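Local coordinates for protein putative D-tyrosyl-tRNA(Tyr) deacylase 2 (Leishmania major, PDB 1TC5) that may hydrolyse D-tyrosyl-tRNA(Tyr) into D-tyrosine and free tRNA(Tyr), as a homodimeric, highly divergent member of the DTD family, at residues 30-38 and 157-168. Numbering follows the deposited sequence.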
loop_
_atom_site.group_PDB
_atom_site.type_symbol
_atom_site.label_atom_id
_atom_site.label_comp_id
_atom_site.label_asym_id
_atom_site.label_seq_id
_atom_site.Cartn_x
_atom_site.Cartn_y
_atom_site.Cartn_z
ATOM N N LYS A 30 -19.247 -6.541 -7.550
ATOM C CA LYS A 30 -19.567 -5.143 -7.794
ATOM C C LYS A 30 -18.351 -4.287 -7.358
ATOM O O LYS A 30 -17.951 -4.303 -6.196
ATOM C CB LYS A 30 -20.865 -4.744 -7.070
ATOM C CG LYS A 30 -21.369 -3.334 -7.420
ATOM C CD LYS A 30 -22.680 -3.000 -6.666
ATOM C CE LYS A 30 -23.368 -1.725 -7.180
ATOM N NZ LYS A 30 -22.730 -0.473 -6.688
ATOM N N TYR A 31 -17.762 -3.583 -8.321
ATOM C CA TYR A 31 -16.661 -2.666 -8.084
ATOM C C TYR A 31 -17.096 -1.234 -8.314
ATOM O O TYR A 31 -17.812 -0.940 -9.271
ATOM C CB TYR A 31 -15.501 -2.978 -9.015
ATOM C CG TYR A 31 -14.861 -4.311 -8.764
ATOM C CD1 TYR A 31 -15.390 -5.478 -9.323
ATOM C CD2 TYR A 31 -13.706 -4.410 -7.986
ATOM C CE1 TYR A 31 -14.801 -6.721 -9.094
ATOM C CE2 TYR A 31 -13.108 -5.633 -7.750
ATOM C CZ TYR A 31 -13.666 -6.795 -8.308
ATOM O OH TYR A 31 -13.064 -8.010 -8.075
ATOM N N VAL A 32 -16.636 -0.347 -7.432
ATOM C CA VAL A 32 -16.787 1.095 -7.607
ATOM C C VAL A 32 -15.426 1.686 -8.000
ATOM O O VAL A 32 -14.344 1.184 -7.595
ATOM C CB VAL A 32 -17.341 1.769 -6.336
ATOM C CG1 VAL A 32 -18.721 1.253 -6.046
ATOM C CG2 VAL A 32 -16.449 1.516 -5.115
ATOM N N ARG A 33 -15.481 2.758 -8.778
ATOM C CA ARG A 33 -14.310 3.271 -9.444
ATOM C C ARG A 33 -13.902 4.653 -8.976
ATOM O O ARG A 33 -14.752 5.510 -8.644
ATOM C CB ARG A 33 -14.584 3.310 -10.939
ATOM C CG ARG A 33 -14.762 1.928 -11.545
ATOM C CD ARG A 33 -14.657 1.962 -13.046
ATOM N NE ARG A 33 -13.311 2.375 -13.438
ATOM C CZ ARG A 33 -12.894 2.536 -14.683
ATOM N NH1 ARG A 33 -13.713 2.311 -15.700
ATOM N NH2 ARG A 33 -11.644 2.904 -14.911
ATOM N N ALA A 34 -12.588 4.860 -8.981
ATOM C CA ALA A 34 -11.999 6.185 -8.854
ATOM C C ALA A 34 -10.952 6.430 -9.934
ATOM O O ALA A 34 -10.290 5.499 -10.405
ATOM C CB ALA A 34 -11.360 6.352 -7.471
ATOM N N GLY A 35 -10.800 7.702 -10.310
ATOM C CA GLY A 35 -9.709 8.112 -11.182
ATOM C C GLY A 35 -8.525 8.638 -10.392
ATOM O O GLY A 35 -8.229 8.172 -9.287
ATOM N N ARG A 36 -7.854 9.634 -10.963
ATOM C CA ARG A 36 -6.616 10.118 -10.403
ATOM C C ARG A 36 -6.846 10.810 -9.073
ATOM O O ARG A 36 -7.790 11.577 -8.898
ATOM C CB ARG A 36 -5.904 11.072 -11.341
ATOM C CG ARG A 36 -4.493 11.437 -10.850
ATOM C CD ARG A 36 -3.609 11.954 -11.954
ATOM N NE ARG A 36 -3.937 13.332 -12.242
ATOM C CZ ARG A 36 -4.341 13.833 -13.415
ATOM N NH1 ARG A 36 -4.512 13.094 -14.502
ATOM N NH2 ARG A 36 -4.574 15.120 -13.487
ATOM N N GLY A 37 -5.956 10.529 -8.144
ATOM C CA GLY A 37 -6.019 11.151 -6.831
ATOM C C GLY A 37 -5.200 10.377 -5.828
ATOM O O GLY A 37 -4.050 10.033 -6.108
ATOM N N VAL A 38 -5.779 10.118 -4.668
ATOM C CA VAL A 38 -5.089 9.410 -3.588
ATOM C C VAL A 38 -5.909 8.236 -3.047
ATOM O O VAL A 38 -7.118 8.367 -2.794
ATOM C CB VAL A 38 -4.765 10.380 -2.453
ATOM C CG1 VAL A 38 -4.184 9.634 -1.240
ATOM C CG2 VAL A 38 -3.824 11.485 -2.949
ATOM N N PRO A 157 -19.591 5.655 -13.545
ATOM C CA PRO A 157 -18.579 5.552 -14.607
ATOM C C PRO A 157 -18.684 4.228 -15.364
ATOM O O PRO A 157 -19.204 3.240 -14.827
ATOM C CB PRO A 157 -17.242 5.591 -13.840
ATOM C CG PRO A 157 -17.541 6.216 -12.519
ATOM C CD PRO A 157 -19.004 6.019 -12.244
ATOM N N LYS A 158 -18.180 4.201 -16.593
ATOM C CA LYS A 158 -18.105 2.945 -17.338
ATOM C C LYS A 158 -17.228 1.941 -16.586
ATOM O O LYS A 158 -16.324 2.315 -15.841
ATOM C CB LYS A 158 -17.633 3.146 -18.787
ATOM C CG LYS A 158 -16.280 3.800 -18.972
ATOM C CD LYS A 158 -15.925 3.832 -20.457
ATOM C CE LYS A 158 -14.824 4.840 -20.742
ATOM N NZ LYS A 158 -13.627 4.575 -19.900
ATOM N N ALA A 159 -17.523 0.665 -16.778
ATOM C CA ALA A 159 -16.931 -0.403 -15.975
ATOM C C ALA A 159 -15.458 -0.663 -16.291
ATOM O O ALA A 159 -14.699 -1.105 -15.406
ATOM C CB ALA A 159 -17.746 -1.687 -16.122
ATOM N N GLU A 160 -15.057 -0.408 -17.537
ATOM C CA GLU A 160 -13.674 -0.652 -17.989
ATOM C C GLU A 160 -13.131 0.547 -18.783
ATOM O O GLU A 160 -13.914 1.383 -19.276
ATOM C CB GLU A 160 -13.597 -1.933 -18.842
ATOM C CG GLU A 160 -13.391 -3.215 -18.029
ATOM C CD GLU A 160 -14.331 -4.350 -18.421
ATOM O OE1 GLU A 160 -14.796 -4.373 -19.581
ATOM O OE2 GLU A 160 -14.612 -5.226 -17.562
ATOM N N GLY A 161 -11.801 0.631 -18.924
ATOM C CA GLY A 161 -11.199 1.730 -19.673
ATOM C C GLY A 161 -10.986 2.929 -18.765
ATOM O O GLY A 161 -11.698 3.090 -17.767
ATOM N N TRP A 162 -10.006 3.763 -19.114
ATOM C CA TRP A 162 -9.621 4.919 -18.308
ATOM C C TRP A 162 -10.804 5.836 -18.044
ATOM O O TRP A 162 -11.615 6.087 -18.941
ATOM C CB TRP A 162 -8.527 5.706 -19.019
ATOM C CG TRP A 162 -8.011 6.917 -18.248
ATOM C CD1 TRP A 162 -6.994 6.951 -17.334
ATOM C CD2 TRP A 162 -8.491 8.264 -18.363
ATOM N NE1 TRP A 162 -6.820 8.235 -16.871
ATOM C CE2 TRP A 162 -7.735 9.057 -17.482
ATOM C CE3 TRP A 162 -9.516 8.872 -19.110
ATOM C CZ2 TRP A 162 -7.945 10.435 -17.345
ATOM C CZ3 TRP A 162 -9.727 10.229 -18.974
ATOM C CH2 TRP A 162 -8.945 10.999 -18.094
ATOM N N ILE A 163 -10.910 6.318 -16.803
ATOM C CA ILE A 163 -11.870 7.374 -16.453
ATOM C C ILE A 163 -11.164 8.553 -15.809
ATOM O O ILE A 163 -10.133 8.407 -15.106
ATOM C CB ILE A 163 -13.020 6.915 -15.495
ATOM C CG1 ILE A 163 -12.486 6.382 -14.162
ATOM C CG2 ILE A 163 -13.946 5.920 -16.194
ATOM C CD1 ILE A 163 -13.582 6.188 -13.147
ATOM N N LYS A 164 -11.738 9.721 -16.061
ATOM C CA LYS A 164 -11.261 10.971 -15.515
ATOM C C LYS A 164 -11.669 11.022 -14.058
ATOM O O LYS A 164 -12.672 10.444 -13.693
ATOM C CB LYS A 164 -11.885 12.155 -16.266
ATOM C CG LYS A 164 -11.198 13.507 -15.970
ATOM C CD LYS A 164 -11.913 14.674 -16.660
ATOM C CE LYS A 164 -11.476 16.016 -16.055
ATOM N NZ LYS A 164 -11.871 17.194 -16.876
ATOM N N TYR A 165 -10.845 11.664 -13.232
ATOM C CA TYR A 165 -11.210 12.064 -11.878
ATOM C C TYR A 165 -12.462 12.959 -11.946
ATOM O O TYR A 165 -12.773 13.538 -13.005
ATOM C CB TYR A 165 -10.040 12.825 -11.218
ATOM C CG TYR A 165 -9.503 13.946 -12.099
ATOM C CD1 TYR A 165 -10.123 15.195 -12.119
ATOM C CD2 TYR A 165 -8.409 13.744 -12.927
ATOM C CE1 TYR A 165 -9.674 16.211 -12.936
ATOM C CE2 TYR A 165 -7.937 14.768 -13.752
ATOM C CZ TYR A 165 -8.597 15.995 -13.757
ATOM O OH TYR A 165 -8.155 17.022 -14.554
ATOM N N ASN A 166 -13.186 13.069 -10.831
ATOM C CA ASN A 166 -14.415 13.869 -10.768
ATOM C C ASN A 166 -14.823 14.221 -9.327
ATOM O O ASN A 166 -15.979 14.131 -8.947
ATOM C CB ASN A 166 -15.575 13.175 -11.495
ATOM C CG ASN A 166 -16.757 14.110 -11.736
ATOM O OD1 ASN A 166 -17.927 13.684 -11.742
ATOM N ND2 ASN A 166 -16.464 15.390 -11.908
ATOM N N SER A 167 -13.844 14.633 -8.531
ATOM C CA SER A 167 -14.066 15.071 -7.153
ATOM C C SER A 167 -14.757 13.996 -6.302
ATOM O O SER A 167 -15.569 14.310 -5.435
ATOM C CB SER A 167 -14.843 16.399 -7.091
ATOM O OG SER A 167 -14.209 17.442 -7.798
ATOM N N ARG A 168 -14.400 12.733 -6.525
ATOM C CA ARG A 168 -15.061 11.615 -5.837
ATOM C C ARG A 168 -14.464 11.349 -4.482
ATOM O O ARG A 168 -13.296 11.634 -4.241
ATOM C CB ARG A 168 -15.022 10.350 -6.690
ATOM C CG ARG A 168 -15.839 10.523 -7.941
ATOM C CD ARG A 168 -15.979 9.299 -8.787
ATOM N NE ARG A 168 -14.895 9.259 -9.737
ATOM C CZ ARG A 168 -14.974 9.522 -11.030
ATOM N NH1 ARG A 168 -16.124 9.769 -11.658
ATOM N NH2 ARG A 168 -13.852 9.507 -11.719
HETATM O O HOH W 1 -8.266 10.107 -13.803
HETATM O O HOH W 2 -5.477 9.833 -14.716
#
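Arg33 reaches from its strand into the curved loop 157-168 and holds it by two backbone carbonyls. Its NH1 and NH2 both donate to Gly161 O, at 3.0 and 2.9 Å, in an end-on grip on a single atom. That oxygen lies in the guanidinium plane. The bond from NH1 lies in the carbonyl plane of Gly161, whereas NH2 sits above it. NH1 also donates to Lys158 O, at 2.6 Å, with the acceptor tilted slightly from the guanidinium plane. Three N-H bonds to two carbonyls should fix the rotation of the guanidinium group. Ile163 packs over one of its faces, with CG2 at 3.7 Å from Arg33 NH1. The arginine chain bends at chi3 (64°). Ile163 CD1, at the end of the other branch, touches Arg33 CB and NE, each at 3.8 Å. Lys158 turns its own amine back to Trp162 O, at 2.7 Å from NZ, which ties the loop to itself.

Further along, Gly35, with no side chain, lets the two backbones come close, its CA 4.3 Å from Tyr165 N. Water 1 bridges the two backbones, accepting from Arg36 N and donating to Ile163 O. Ile163 O also accepts from Gln20 NE2 of strand 20-24. Arg36 and Tyr165 run side by side and point the same way. The ring and guanidinium planes are 64° apart, so the ring is steeply inclined to the guanidinium group. Tyr165 CE2 lies over a guanidinium face, 3.4 Å from Arg36 NH2, which also donates to Phe74 O.

Arg168, just before strand 169-171, forms a salt bridge through NE with Asp93, whose carboxylate also accepts from Gly35 N. The loop lies beside 31-34, an edge strand of the three-stranded antiparallel sheet within this chain, and runs on into 169-171, which pairs with 93-98 in the mixed sheet.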